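F5/8 type C domain protein (Bacteroides ovatus, PDB 4ZRX) is a putative alpha-L-fucosidase that probably hydrolyses fucosyl linkages with a TIM-barrel catalytic domain and carries a C-terminal F5/8 type C domain that may bind sugar. Local coordinates at residues T513-Y518 against G536-I541; S506-K511 against N544-T549; G373-Y378 against K438-I443. All coordinates share one frame; numbering follows the deposited sequence. Where two conformers were deposited one is given.

Contact 1 (T513-Y518 against G536-I541); sequences TMAFRY and GEFSNI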
loop_
_atom_site.group_PDB
_atom_site.type_symbol
_atom_site.label_atom_id
_atom_site.label_comp_id
_atom_site.label_asym_id
_atom_site.label_seq_id
_atom_site.Cartn_x
_atom_site.Cartn_y
_atom_site.Cartn_z
ATOM N N THR A 513 -31.249 -13.382 6.021
ATOM C CA THR A 513 -32.196 -12.487 5.353
ATOM C C THR A 513 -32.224 -12.545 3.789
ATOM O O THR A 513 -32.924 -11.753 3.125
ATOM C CB THR A 513 -31.902 -11.052 5.809
ATOM O OG1 THR A 513 -32.937 -10.193 5.340
ATOM C CG2 THR A 513 -30.603 -10.581 5.263
HETATM N N MSE A 514 -31.429 -13.441 3.204
HETATM C CA MSE A 514 -31.318 -13.507 1.733
HETATM C C MSE A 514 -32.611 -14.005 1.086
HETATM O O MSE A 514 -33.400 -14.710 1.729
HETATM C CB MSE A 514 -30.160 -14.416 1.319
HETATM C CG MSE A 514 -30.376 -15.908 1.599
HETATM SE SE MSE A 514 -28.684 -16.870 1.555
HETATM C CE MSE A 514 -27.879 -16.024 -0.067
ATOM N N ALA A 515 -32.811 -13.646 -0.182
ATOM C CA ALA A 515 -33.961 -14.149 -0.939
ATOM C C ALA A 515 -33.766 -15.612 -1.328
ATOM O O ALA A 515 -32.649 -16.031 -1.724
ATOM C CB ALA A 515 -34.182 -13.324 -2.171
ATOM N N PHE A 516 -34.864 -16.364 -1.273
ATOM C CA PHE A 516 -34.899 -17.744 -1.711
ATOM C C PHE A 516 -36.101 -17.985 -2.660
ATOM O O PHE A 516 -35.907 -18.304 -3.843
ATOM C CB PHE A 516 -34.942 -18.673 -0.505
ATOM C CG PHE A 516 -35.070 -20.127 -0.850
ATOM C CD1 PHE A 516 -34.229 -20.718 -1.817
ATOM C CD2 PHE A 516 -36.047 -20.926 -0.205
ATOM C CE1 PHE A 516 -34.348 -22.088 -2.129
ATOM C CE2 PHE A 516 -36.156 -22.300 -0.502
ATOM C CZ PHE A 516 -35.327 -22.876 -1.464
ATOM N N ARG A 517 -37.307 -17.853 -2.121
ATOM C CA ARG A 517 -38.527 -17.941 -2.953
ATOM C C ARG A 517 -38.867 -16.536 -3.438
ATOM O O ARG A 517 -38.777 -15.577 -2.670
ATOM C CB ARG A 517 -39.698 -18.546 -2.171
ATOM C CG ARG A 517 -39.386 -19.920 -1.621
ATOM C CD ARG A 517 -40.638 -20.803 -1.408
ATOM N NE ARG A 517 -40.229 -22.175 -1.062
ATOM C CZ ARG A 517 -39.701 -23.076 -1.909
ATOM N NH1 ARG A 517 -39.520 -22.801 -3.205
ATOM N NH2 ARG A 517 -39.339 -24.274 -1.455
ATOM N N TYR A 518 -39.214 -16.386 -4.711
ATOM C CA TYR A 518 -39.423 -15.061 -5.220
ATOM C C TYR A 518 -40.461 -15.014 -6.318
ATOM O O TYR A 518 -40.792 -16.044 -6.905
ATOM C CB TYR A 518 -38.105 -14.492 -5.769
ATOM C CG TYR A 518 -37.679 -15.167 -7.020
ATOM C CD1 TYR A 518 -38.132 -14.722 -8.276
ATOM C CD2 TYR A 518 -36.849 -16.263 -6.982
ATOM C CE1 TYR A 518 -37.788 -15.403 -9.465
ATOM C CE2 TYR A 518 -36.495 -16.931 -8.153
ATOM C CZ TYR A 518 -36.958 -16.492 -9.385
ATOM O OH TYR A 518 -36.583 -17.160 -10.532
ATOM N N GLY A 536 -39.222 -19.304 -9.561
ATOM C CA GLY A 536 -39.612 -18.798 -8.242
ATOM C C GLY A 536 -38.749 -19.271 -7.079
ATOM O O GLY A 536 -39.098 -19.031 -5.902
ATOM N N GLU A 537 -37.640 -19.943 -7.411
ATOM C CA GLU A 537 -36.709 -20.427 -6.407
ATOM C C GLU A 537 -35.286 -20.177 -6.873
ATOM O O GLU A 537 -34.902 -20.541 -8.004
ATOM C CB GLU A 537 -36.919 -21.896 -6.149
ATOM C CG GLU A 537 -36.136 -22.430 -4.966
ATOM C CD GLU A 537 -36.376 -23.918 -4.795
ATOM O OE1 GLU A 537 -37.440 -24.244 -4.210
ATOM O OE2 GLU A 537 -35.510 -24.731 -5.242
ATOM N N PHE A 538 -34.522 -19.506 -6.013
ATOM C CA PHE A 538 -33.081 -19.342 -6.249
ATOM C C PHE A 538 -32.458 -20.579 -5.648
ATOM O O PHE A 538 -32.011 -20.581 -4.486
ATOM C CB PHE A 538 -32.564 -18.102 -5.539
ATOM C CG PHE A 538 -33.024 -16.804 -6.131
ATOM C CD1 PHE A 538 -32.824 -16.526 -7.482
ATOM C CD2 PHE A 538 -33.638 -15.848 -5.325
ATOM C CE1 PHE A 538 -33.240 -15.303 -8.013
ATOM C CE2 PHE A 538 -34.057 -14.629 -5.851
ATOM C CZ PHE A 538 -33.871 -14.361 -7.212
ATOM N N SER A 539 -32.515 -21.667 -6.414
ATOM C CA SER A 539 -32.229 -22.972 -5.850
ATOM C C SER A 539 -30.798 -23.024 -5.312
ATOM O O SER A 539 -29.871 -22.528 -5.967
ATOM C CB SER A 539 -32.465 -24.082 -6.861
ATOM O OG SER A 539 -33.867 -24.133 -7.119
ATOM N N ASN A 540 -30.693 -23.562 -4.100
ATOM C CA ASN A 540 -29.429 -23.798 -3.404
ATOM C C ASN A 540 -28.665 -22.542 -2.993
ATOM O O ASN A 540 -27.488 -22.619 -2.592
ATOM C CB ASN A 540 -28.536 -24.716 -4.253
ATOM C CG ASN A 540 -27.492 -25.455 -3.428
ATOM O OD1 ASN A 540 -27.761 -25.993 -2.333
ATOM N ND2 ASN A 540 -26.273 -25.493 -3.968
ATOM N N ILE A 541 -29.327 -21.377 -3.045
ATOM C CA ILE A 541 -28.604 -20.110 -2.790
ATOM C C ILE A 541 -28.038 -20.023 -1.372
ATOM O O ILE A 541 -27.007 -19.408 -1.157
ATOM C CB ILE A 541 -29.475 -18.899 -3.110
ATOM C CG1 ILE A 541 -28.557 -17.688 -3.397
ATOM C CG2 ILE A 541 -30.571 -18.713 -2.027
ATOM C CD1 ILE A 541 -29.125 -16.782 -4.377
HETATM O O HOH W 1 -34.707 -19.019 -10.242
#

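Contact 2 (S506-K511 against N544-T549); sequences SKAEVK and NPLPQT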
loop_
_atom_site.group_PDB
_atom_site.type_symbol
_atom_site.label_atom_id
_atom_site.label_comp_id
_atom_site.label_asym_id
_atom_site.label_seq_id
_atom_site.Cartn_x
_atom_site.Cartn_y
_atom_site.Cartn_z
ATOM N N SER A 506 -25.060 -9.735 -1.557
ATOM C CA SER A 506 -23.927 -8.858 -1.251
ATOM C C SER A 506 -22.724 -9.665 -0.748
ATOM O O SER A 506 -22.882 -10.538 0.124
ATOM C CB SER A 506 -24.333 -7.849 -0.194
ATOM O OG SER A 506 -23.197 -7.066 0.152
ATOM N N LYS A 507 -21.548 -9.392 -1.338
ATOM C CA LYS A 507 -20.278 -10.048 -1.010
ATOM C C LYS A 507 -20.272 -11.564 -1.248
ATOM O O LYS A 507 -19.351 -12.278 -0.799
ATOM C CB LYS A 507 -19.881 -9.720 0.453
ATOM C CG LYS A 507 -19.820 -8.184 0.722
ATOM C CD LYS A 507 -19.492 -7.801 2.192
ATOM C CE LYS A 507 -18.243 -8.441 2.703
ATOM N NZ LYS A 507 -17.922 -7.995 4.102
ATOM N N ALA A 508 -21.280 -12.055 -1.991
ATOM C CA ALA A 508 -21.439 -13.479 -2.258
ATOM C C ALA A 508 -21.358 -14.234 -0.949
ATOM O O ALA A 508 -20.565 -15.182 -0.808
ATOM C CB ALA A 508 -20.373 -13.985 -3.267
ATOM N N GLU A 509 -22.135 -13.768 0.033
ATOM C CA GLU A 509 -22.122 -14.393 1.337
ATOM C C GLU A 509 -23.530 -14.787 1.750
ATOM O O GLU A 509 -24.495 -14.108 1.453
ATOM C CB GLU A 509 -21.413 -13.516 2.382
ATOM C CG GLU A 509 -22.228 -12.419 2.923
ATOM C CD GLU A 509 -21.399 -11.356 3.686
ATOM O OE1 GLU A 509 -20.336 -11.720 4.212
ATOM O OE2 GLU A 509 -21.838 -10.174 3.743
ATOM N N VAL A 510 -23.630 -15.943 2.383
ATOM C CA VAL A 510 -24.892 -16.425 2.902
ATOM C C VAL A 510 -25.314 -15.539 4.065
ATOM O O VAL A 510 -24.468 -15.003 4.787
ATOM C CB VAL A 510 -24.749 -17.920 3.353
ATOM C CG1 VAL A 510 -25.954 -18.411 4.184
ATOM C CG2 VAL A 510 -24.508 -18.786 2.123
ATOM N N LYS A 511 -26.617 -15.383 4.239
ATOM C CA LYS A 511 -27.187 -14.628 5.360
ATOM C C LYS A 511 -28.617 -15.072 5.585
ATOM O O LYS A 511 -29.295 -15.400 4.603
ATOM C CB LYS A 511 -27.157 -13.115 5.064
ATOM C CG LYS A 511 -27.691 -12.732 3.674
ATOM C CD LYS A 511 -27.484 -11.254 3.379
ATOM C CE LYS A 511 -27.930 -10.918 1.961
ATOM N NZ LYS A 511 -27.761 -9.469 1.703
ATOM N N ASN A 544 -24.890 -21.725 -1.741
ATOM C CA ASN A 544 -24.058 -21.194 -2.810
ATOM C C ASN A 544 -24.537 -19.775 -3.162
ATOM O O ASN A 544 -25.442 -19.595 -4.019
ATOM C CB ASN A 544 -24.105 -22.087 -4.049
ATOM C CG ASN A 544 -23.259 -21.497 -5.219
ATOM O OD1 ASN A 544 -22.611 -20.465 -5.071
ATOM N ND2 ASN A 544 -23.314 -22.116 -6.362
ATOM N N PRO A 545 -23.964 -18.763 -2.495
ATOM C CA PRO A 545 -24.500 -17.403 -2.599
ATOM C C PRO A 545 -23.940 -16.620 -3.792
ATOM O O PRO A 545 -23.980 -15.376 -3.802
ATOM C CB PRO A 545 -24.079 -16.761 -1.260
ATOM C CG PRO A 545 -22.825 -17.516 -0.875
ATOM C CD PRO A 545 -23.067 -18.919 -1.314
ATOM N N LEU A 546 -23.411 -17.332 -4.786
ATOM C CA LEU A 546 -22.901 -16.676 -5.973
ATOM C C LEU A 546 -24.116 -16.178 -6.772
ATOM O O LEU A 546 -25.247 -16.589 -6.490
ATOM C CB LEU A 546 -22.035 -17.619 -6.790
ATOM C CG LEU A 546 -20.693 -17.937 -6.125
ATOM C CD1 LEU A 546 -20.040 -19.177 -6.769
ATOM C CD2 LEU A 546 -19.785 -16.731 -6.242
ATOM N N PRO A 547 -23.878 -15.234 -7.707
ATOM C CA PRO A 547 -25.035 -14.628 -8.417
ATOM C C PRO A 547 -25.824 -15.659 -9.187
ATOM O O PRO A 547 -25.236 -16.634 -9.710
ATOM C CB PRO A 547 -24.352 -13.632 -9.371
ATOM C CG PRO A 547 -23.032 -13.276 -8.619
ATOM C CD PRO A 547 -22.597 -14.524 -7.975
ATOM N N GLN A 548 -27.152 -15.475 -9.227
ATOM C CA GLN A 548 -28.030 -16.349 -10.017
ATOM C C GLN A 548 -28.744 -15.499 -11.000
ATOM O O GLN A 548 -29.478 -14.615 -10.597
ATOM C CB GLN A 548 -29.053 -17.075 -9.159
ATOM C CG GLN A 548 -28.396 -17.991 -8.160
ATOM C CD GLN A 548 -29.347 -19.061 -7.601
ATOM O OE1 GLN A 548 -30.506 -19.151 -7.980
ATOM N NE2 GLN A 548 -28.826 -19.894 -6.744
ATOM N N THR A 549 -28.507 -15.806 -12.269
ATOM C CA THR A 549 -29.134 -15.112 -13.387
ATOM C C THR A 549 -30.365 -15.906 -13.807
ATOM O O THR A 549 -30.286 -17.120 -13.995
ATOM C CB THR A 549 -28.088 -14.938 -14.526
ATOM O OG1 THR A 549 -27.027 -14.064 -14.075
ATOM C CG2 THR A 549 -28.745 -14.365 -15.793
#

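Contact 3 (G373-Y378 against K438-I443); sequences GGEAVY and KLRVRI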
loop_
_atom_site.group_PDB
_atom_site.type_symbol
_atom_site.label_atom_id
_atom_site.label_comp_id
_atom_site.label_asym_id
_atom_site.label_seq_id
_atom_site.Cartn_x
_atom_site.Cartn_y
_atom_site.Cartn_z
ATOM N N GLY A 373 -0.444 19.759 26.668
ATOM C CA GLY A 373 -1.450 20.795 26.868
ATOM C C GLY A 373 -1.233 22.059 26.033
ATOM O O GLY A 373 -2.078 22.979 25.991
ATOM N N GLY A 374 -0.079 22.175 25.380
ATOM C CA GLY A 374 0.199 23.370 24.629
ATOM C C GLY A 374 -0.582 23.489 23.361
ATOM O O GLY A 374 -0.996 22.472 22.803
ATOM N N GLU A 375 -0.797 24.733 22.931
ATOM C CA GLU A 375 -1.635 25.046 21.770
ATOM C C GLU A 375 -0.892 26.050 20.913
ATOM O O GLU A 375 -0.190 26.931 21.473
ATOM C CB GLU A 375 -2.935 25.734 22.177
ATOM C CG GLU A 375 -3.943 24.908 22.752
ATOM C CD GLU A 375 -5.115 25.703 23.324
ATOM O OE1 GLU A 375 -5.017 26.912 23.522
ATOM O OE2 GLU A 375 -6.146 25.075 23.550
ATOM N N ALA A 376 -1.129 26.006 19.611
ATOM C CA ALA A 376 -0.622 26.963 18.661
ATOM C C ALA A 376 -1.730 27.239 17.676
ATOM O O ALA A 376 -2.441 26.337 17.265
ATOM C CB ALA A 376 0.610 26.443 17.982
ATOM N N VAL A 377 -1.895 28.517 17.308
ATOM C CA VAL A 377 -2.877 28.933 16.338
ATOM C C VAL A 377 -2.172 29.352 15.049
ATOM O O VAL A 377 -1.124 30.048 15.087
ATOM C CB VAL A 377 -3.751 30.098 16.953
ATOM C CG1 VAL A 377 -4.649 30.750 15.933
ATOM C CG2 VAL A 377 -4.583 29.629 18.151
ATOM N N TYR A 378 -2.757 29.007 13.916
ATOM C CA TYR A 378 -2.293 29.339 12.602
ATOM C C TYR A 378 -3.390 30.042 11.823
ATOM O O TYR A 378 -4.510 29.566 11.711
ATOM C CB TYR A 378 -1.860 28.084 11.840
ATOM C CG TYR A 378 -0.750 27.314 12.528
ATOM C CD1 TYR A 378 -1.015 26.397 13.521
ATOM C CD2 TYR A 378 0.559 27.466 12.140
ATOM C CE1 TYR A 378 -0.015 25.741 14.144
ATOM C CE2 TYR A 378 1.573 26.794 12.766
ATOM C CZ TYR A 378 1.323 25.928 13.744
ATOM O OH TYR A 378 2.353 25.248 14.405
ATOM N N LYS A 438 -8.811 30.213 10.929
ATOM C CA LYS A 438 -7.695 29.828 11.714
ATOM C C LYS A 438 -7.764 28.329 11.988
ATOM O O LYS A 438 -8.835 27.719 11.960
ATOM C CB LYS A 438 -7.655 30.572 13.040
ATOM C CG LYS A 438 -7.315 32.125 12.940
ATOM C CD LYS A 438 -7.322 32.732 14.310
ATOM C CE LYS A 438 -6.705 34.190 14.386
ATOM N NZ LYS A 438 -7.044 35.171 13.316
ATOM N N LEU A 439 -6.602 27.772 12.322
ATOM C CA LEU A 439 -6.485 26.422 12.779
ATOM C C LEU A 439 -5.799 26.453 14.097
ATOM O O LEU A 439 -4.922 27.310 14.360
ATOM C CB LEU A 439 -5.636 25.685 11.745
ATOM C CG LEU A 439 -5.844 24.283 11.400
ATOM C CD1 LEU A 439 -7.251 23.861 10.993
ATOM C CD2 LEU A 439 -4.803 23.974 10.300
ATOM N N ARG A 440 -6.164 25.564 14.983
ATOM C CA ARG A 440 -5.480 25.446 16.267
ATOM C C ARG A 440 -5.062 24.007 16.454
ATOM O O ARG A 440 -5.877 23.116 16.210
ATOM C CB ARG A 440 -6.415 25.853 17.401
ATOM C CG ARG A 440 -5.796 25.764 18.759
ATOM C CD ARG A 440 -6.468 26.675 19.749
ATOM N NE ARG A 440 -7.801 26.219 20.078
ATOM C CZ ARG A 440 -8.711 26.888 20.776
ATOM N NH1 ARG A 440 -8.457 28.094 21.261
ATOM N NH2 ARG A 440 -9.878 26.333 20.996
ATOM N N VAL A 441 -3.820 23.785 16.910
ATOM C CA VAL A 441 -3.318 22.460 17.195
ATOM C C VAL A 441 -2.952 22.446 18.656
ATOM O O VAL A 441 -2.373 23.395 19.189
ATOM C CB VAL A 441 -2.053 22.148 16.366
ATOM C CG1 VAL A 441 -1.512 20.743 16.691
ATOM C CG2 VAL A 441 -2.369 22.308 14.888
ATOM N N ARG A 442 -3.395 21.397 19.320
ATOM C CA ARG A 442 -3.107 21.166 20.717
ATOM C C ARG A 442 -2.338 19.866 20.883
ATOM O O ARG A 442 -2.813 18.827 20.434
ATOM C CB ARG A 442 -4.419 21.089 21.511
ATOM C CG ARG A 442 -4.187 21.059 23.011
ATOM C CD ARG A 442 -5.527 21.070 23.789
ATOM N NE ARG A 442 -6.296 22.253 23.381
ATOM C CZ ARG A 442 -7.379 22.279 22.584
ATOM N NH1 ARG A 442 -7.974 21.196 22.120
ATOM N NH2 ARG A 442 -7.845 23.472 22.243
ATOM N N ILE A 443 -1.172 19.915 21.477
ATOM C CA ILE A 443 -0.436 18.691 21.810
ATOM C C ILE A 443 -0.904 18.267 23.171
ATOM O O ILE A 443 -0.567 18.869 24.204
ATOM C CB ILE A 443 1.092 18.860 21.771
ATOM C CG1 ILE A 443 1.584 19.346 20.378
ATOM C CG2 ILE A 443 1.727 17.550 22.219
ATOM C CD1 ILE A 443 1.066 18.573 19.169
#

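Contact 1 (T513-Y518 against G536-I541)
Y518 lies with its ring between F538 and G536, one partner over each face. The two aromatic rings form an offset stack, centroids 4.2 Å apart and planes inclined by 21°, with Y518 CD2 over the centre of the F538 ring. On the opposite face G536 CA makes a CH-pi contact, 3.8 Å from the centroid of the Y518 ring. With CG between backbone N and carbonyl carbon (chi1 70°), this ring starts out toward the 536-538 backbone. The Y518 OH meets a water that donates to E537 O, bridging the phenol to the backbone. An alanine in place of Y518 removes the ring and would probably open a gap beside F538, leaving F538 freer to turn and the water less firmly held. Within the F5/8 type C domain, F516 and R517 both face T566 on strand 560-566 as a classic beta bulge, where strand 517-523 begins. Across the contact, F538 N donates to F516 O and Y518 N to G536 O, and R517 and E537 form a single backbone bridge. Beyond this bridge the E537 side chain runs beside those of both F516 and R517. E537 CG lies 3.4 Å from F516 CE1, with the carboxylate turned only 20° from the ring plane. F516 CE2 sits over the centre of the R517 guanidinium. R517 NH1 donates to the anti lone pair of E537 OE1 at 2.7 Å, completing a salt bridge, while S539 OG donates to E537 OE2, so both carboxylate oxygens are engaged. The side chains of M514, a selenomethionine, and I541 pass each other in opposite directions, M514 CE 3.8 Å from I541 CG1, and I541 CG2 comes within 3.4 Å of A515 O, a buried carbonyl with no hydrogen-bond partner.

Contact 2 (S506-K511 against N544-T549)
P545 presents its pyrrolidine ring to the backbone of A508 and E509 and to the side chain of V510. Starting at the base, P545 CB lies against the backbone, 3.6 Å from E509 C and almost as near A508 C, the carbonyl carbons of two successive peptides. The next atom, CG, makes the closest approach of the contact, 3.2 Å from A508 O, and also meets V510 CG2. P545 CD, where the ring closes on N, stands 3.7 Å from the same V510 CG2. This methyl is anti to the carbonyl carbon of V510 and beside its backbone N, and the valine side chain meets the proline ring at about a right angle. Around the ring, A508 CA directs a CA-H...O contact at P545 O, 3.5 Å away, while A508 CB touches L546 CD2. The touch is thus carried by van der Waals packing and one CA-H...O contact. N544 forms an Asx turn with L546: its OD1 accepts from L546 N at 3.2 Å, with the donor above the plane of the amide. The contact lies at the surface of the F5/8 type C domain, joining the 506-511 loop, which follows strand 495-503, to the residues leading into strand 548-552. Those two strands pair antiparallel, with a backbone hydrogen bond between Q548 and Y503 close by.

Contact 3 (G373-Y378 against K438-I443)
E375 and R442 form a salt bridge across an antiparallel strand pair, 438-446 with 374-381, the latter an outermost strand of a four-stranded antiparallel sheet. R442 grips the carboxylate side-on, NE and NH2 both donating to the one oxygen E375 OE2, at 2.8 Å from NE and 2.7 Å from NH2. That oxygen lies in the guanidinium plane; NE meets the anti lone pair of OE2, while NH2 comes from the same anti side but 33° out of the carboxylate plane. The chain of R442 bends at chi3 (-57°), which places NE beside the glutamate. R442 NH2 has a second acid, E407 on strand 401-410, which also pairs with R440 NH2. E375 OE2 stands over one face of the R440 guanidinium, toward its rim, 4.0 Å from R440 NE, with no N-H pointing at it. R440 also makes a cation-pi contact with W414. Among the backbones, A376 and V441 exchange N-H and C=O in both directions, as do Y378 and L439. V377 and R440 form a non-hydrogen-bonded pair between them. G373 and G374 both face I443 in a G1 beta bulge: I443 N donates to G374 O at 2.9 Å, while I443 O accepts from G373 N at 2.6 Å.

Contact 3 comes first along the chain, in the sheet formed by strands 374-381, 438-446, 401-410 and 413-420; contacts 1 and 2 follow, both within the F5/8 type C domain. Centre to centre, contact 3 lies about 57 Å from contact 1 and about 50 Å from contact 2, with nearest atoms about 42 Å and about 34 Å away. Contacts 1 and 2 have centres about 10 Å apart, and both segments of contact 1 fall between those of contact 2 in sequence. They touch directly: Q548 NE2 probably hydrogen-bonds S539 O, and M514 CE packs on P545 CB. Together they tie loops of that domain to its sheets, whereas the distant sheet of contact 3 packs independently of them.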